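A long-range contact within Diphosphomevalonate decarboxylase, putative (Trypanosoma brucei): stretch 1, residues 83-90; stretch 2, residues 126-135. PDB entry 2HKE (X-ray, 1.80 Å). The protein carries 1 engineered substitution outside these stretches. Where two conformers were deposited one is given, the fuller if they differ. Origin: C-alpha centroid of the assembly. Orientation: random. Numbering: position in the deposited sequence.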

# COMPACT_ATOMS: atom_id res chain seq x y z
N LEU A 83 13.51 11.93 -15.93
CA LEU A 83 13.30 12.33 -17.34
C LEU A 83 11.97 13.01 -17.55
O LEU A 83 11.89 14.06 -18.25
CB LEU A 83 13.37 11.10 -18.27
CG LEU A 83 14.71 10.43 -18.49
CD1 LEU A 83 14.49 9.14 -19.27
CD2 LEU A 83 15.69 11.37 -19.23
N HIS A 84 10.90 12.42 -17.01
CA HIS A 84 9.58 12.99 -17.15
C HIS A 84 9.51 14.34 -16.42
O HIS A 84 8.91 15.30 -16.92
CB HIS A 84 8.51 12.05 -16.63
CG HIS A 84 7.13 12.53 -16.94
ND1 HIS A 84 6.71 12.74 -18.24
CD2 HIS A 84 6.12 12.90 -16.14
CE1 HIS A 84 5.48 13.22 -18.22
NE2 HIS A 84 5.09 13.31 -16.96
N LEU A 85 10.16 14.40 -15.28
CA LEU A 85 10.12 15.59 -14.46
C LEU A 85 10.74 16.75 -15.22
O LEU A 85 10.18 17.83 -15.30
CB LEU A 85 10.87 15.31 -13.16
CG LEU A 85 11.04 16.43 -12.16
CD1 LEU A 85 9.71 16.70 -11.38
CD2 LEU A 85 12.24 16.08 -11.25
N ARG A 86 11.91 16.51 -15.81
CA ARG A 86 12.63 17.54 -16.51
C ARG A 86 12.07 17.93 -17.86
O ARG A 86 12.49 18.93 -18.42
CB ARG A 86 14.08 17.13 -16.68
CG ARG A 86 14.84 17.17 -15.41
CD ARG A 86 16.30 16.99 -15.70
NE ARG A 86 17.05 17.19 -14.47
CZ ARG A 86 17.69 16.24 -13.81
NH1 ARG A 86 17.73 14.99 -14.24
NH2 ARG A 86 18.31 16.58 -12.71
N SER A 87 11.17 17.14 -18.41
CA SER A 87 10.45 17.52 -19.62
C SER A 87 9.18 18.29 -19.34
O SER A 87 8.45 18.62 -20.28
CB SER A 87 10.12 16.30 -20.47
OG SER A 87 9.12 15.49 -19.91
N THR A 88 8.86 18.49 -18.05
CA THR A 88 7.64 19.15 -17.66
C THR A 88 7.92 20.22 -16.64
O THR A 88 7.14 20.47 -15.75
CB THR A 88 6.61 18.11 -17.16
OG1 THR A 88 7.14 17.42 -16.01
CG2 THR A 88 6.26 17.11 -18.29
N CYS A 89 9.07 20.88 -16.76
CA CYS A 89 9.44 21.90 -15.80
C CYS A 89 10.07 23.10 -16.52
O CYS A 89 10.43 22.98 -17.68
CB CYS A 89 10.35 21.33 -14.74
SG CYS A 89 12.04 21.13 -15.29
N PRO A 90 10.16 24.26 -15.85
CA PRO A 90 10.74 25.47 -16.43
C PRO A 90 12.13 25.28 -17.07
O PRO A 90 12.95 24.57 -16.53
CB PRO A 90 10.86 26.39 -15.22
CG PRO A 90 9.71 26.04 -14.40
CD PRO A 90 9.66 24.52 -14.49
N LEU A 126 10.13 16.14 -5.61
CA LEU A 126 10.74 16.52 -6.86
C LEU A 126 9.89 17.53 -7.62
O LEU A 126 10.40 18.47 -8.21
CB LEU A 126 11.01 15.31 -7.74
CG LEU A 126 12.19 14.45 -7.33
CD1 LEU A 126 12.16 13.10 -8.06
CD2 LEU A 126 13.49 15.22 -7.57
N ILE A 127 8.59 17.29 -7.64
CA ILE A 127 7.66 18.13 -8.41
C ILE A 127 7.68 19.54 -7.77
O ILE A 127 7.69 20.51 -8.49
CB ILE A 127 6.24 17.54 -8.43
CG1 ILE A 127 6.15 16.38 -9.44
CG2 ILE A 127 5.19 18.59 -8.80
CD1 ILE A 127 4.98 15.46 -9.17
N ARG A 128 7.70 19.62 -6.46
CA ARG A 128 7.73 20.93 -5.80
C ARG A 128 9.04 21.63 -6.12
O ARG A 128 9.04 22.78 -6.58
CB ARG A 128 7.51 20.84 -4.31
CG ARG A 128 7.38 22.24 -3.70
CD ARG A 128 6.83 22.28 -2.37
NE ARG A 128 5.38 22.20 -2.38
CZ ARG A 128 4.65 22.35 -1.30
NH1 ARG A 128 5.21 22.59 -0.11
NH2 ARG A 128 3.35 22.24 -1.40
N ALA A 129 10.15 20.93 -5.95
CA ALA A 129 11.49 21.51 -6.16
C ALA A 129 11.71 22.03 -7.57
O ALA A 129 12.31 23.09 -7.75
CB ALA A 129 12.59 20.47 -5.82
N PHE A 130 11.25 21.29 -8.56
CA PHE A 130 11.47 21.63 -9.95
C PHE A 130 10.36 22.48 -10.56
O PHE A 130 10.42 22.81 -11.75
CB PHE A 130 11.65 20.34 -10.76
CG PHE A 130 13.04 19.79 -10.74
CD1 PHE A 130 13.46 18.96 -9.70
CD2 PHE A 130 13.94 20.11 -11.73
CE1 PHE A 130 14.77 18.44 -9.70
CE2 PHE A 130 15.27 19.62 -11.71
CZ PHE A 130 15.67 18.79 -10.68
N LYS A 131 9.33 22.74 -9.77
CA LYS A 131 8.11 23.37 -10.26
C LYS A 131 7.59 22.75 -11.54
O LYS A 131 7.27 23.43 -12.54
CB LYS A 131 8.36 24.86 -10.42
CG LYS A 131 9.01 25.45 -9.20
CD LYS A 131 9.18 26.93 -9.32
CE LYS A 131 9.37 27.56 -7.95
NZ LYS A 131 8.08 27.44 -7.17
N SER A 132 7.48 21.42 -11.52
CA SER A 132 7.01 20.67 -12.66
C SER A 132 5.51 20.75 -12.73
O SER A 132 4.84 20.75 -11.70
CB SER A 132 7.46 19.18 -12.58
OG SER A 132 6.79 18.30 -13.48
N THR A 133 4.98 20.74 -13.94
CA THR A 133 3.55 20.71 -14.13
C THR A 133 2.91 19.32 -13.99
O THR A 133 1.67 19.17 -14.07
CB THR A 133 3.21 21.25 -15.52
OG1 THR A 133 3.93 20.51 -16.52
CG2 THR A 133 3.59 22.74 -15.57
N THR A 134 3.74 18.30 -13.86
CA THR A 134 3.17 16.95 -13.75
C THR A 134 2.58 16.75 -12.35
O THR A 134 2.97 17.40 -11.41
CB THR A 134 4.21 15.87 -14.13
OG1 THR A 134 3.59 14.58 -14.04
CG2 THR A 134 5.38 15.88 -13.20
N ASN A 135 1.60 15.86 -12.22
CA ASN A 135 1.00 15.64 -10.93
C ASN A 135 1.72 14.53 -10.15
O ASN A 135 2.40 13.67 -10.74
CB ASN A 135 -0.50 15.40 -11.02
CG ASN A 135 -0.85 14.17 -11.82
OD1 ASN A 135 -0.67 13.03 -11.37
ND2 ASN A 135 -1.32 14.40 -13.04

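Where two helices end near one another, their last turns often supply an apolar contact while the chain that follows supplies the polar one. The contact between residues 83-90 and 126-135 of this decarboxylase illustrates the division well. The segments lie at least 40 residues apart in sequence wherever they touch, and together they bury 527 Å² of surface, much of it through Leu 85, Phe 130 and Thr 88.

Leu 85 gives up the most area, 107 Å². Its CA-to-CB bond points sideways to the other stretch, but with chi1 at t and chi2 at p the end of the side chain comes nearer, and both methyl groups find partners. CD2 of Leu 85 sits over one face of the Phe 130 ring, 3.9 Å from its centroid and 27° off the ring normal, a CH-pi contact; the same methyl reaches CB of Leu 126 at 3.8 Å. CD1 of Leu 85 packs 4.1 Å from CG1 of Ile 127 and 3.6 Å from CB of Ser 132. A branched aliphatic side chain suits this buried position, since its forked end can touch an aromatic face with one methyl and line the opposing chain with the other, and it brings no polar group that would need a partner.

Phe 130, with 86 Å² covered, points toward the first stretch and offers a broad, flat surface from the end region of its helix. Besides receiving Leu 85, the ring is approached obliquely by Cys 89, whose SG lies 4.2 Å from CD2 of Phe 130, and by Arg 86, whose NH2 comes within 4.0 Å of CZ of Phe 130. The guanidinium can come near the ring without being left unsatisfied, because its nitrogens hydrogen-bond elsewhere in the structure. Just beyond, Lys 131 leaves helical geometry with positive phi in a Schellman motif, and the chain continues past the first stretch, with CA of Cys 89 only 4.2 Å from CA of Ser 132.

Here Thr 88 takes over, burying 60 Å² and pointing toward its partners. Its carbonyl is the clearest polar anchor: N of Thr 133 donates a hydrogen bond to O of Thr 88 at 2.8 Å, with an angle of 158°. CA of Ser 132 adds a CA-H...O contact to O of Thr 88 at 3.1 Å. The Thr 88 side chain, at chi1 p, places OG1 2.7 Å from OG of Ser 132, a short hydrogen bond whose proton the geometry does not assign. OG of Ser 132 also accepts a hydrogen bond from N of Thr 134 at 3.1 Å, so the hydroxyl that meets Thr 88 is tied to the backbone two residues further on as well. Threonine suits the site through its OG1, which meets OG of Ser 132, while its carbonyl receives N of Thr 133.

Smaller contacts complete the set: the edge of the His 84 ring approaches Thr 134, NE2 of His 84 to OG1 of Thr 134 at 3.5 Å, while CD of Pro 90 rests 3.3 Å from O of Phe 130.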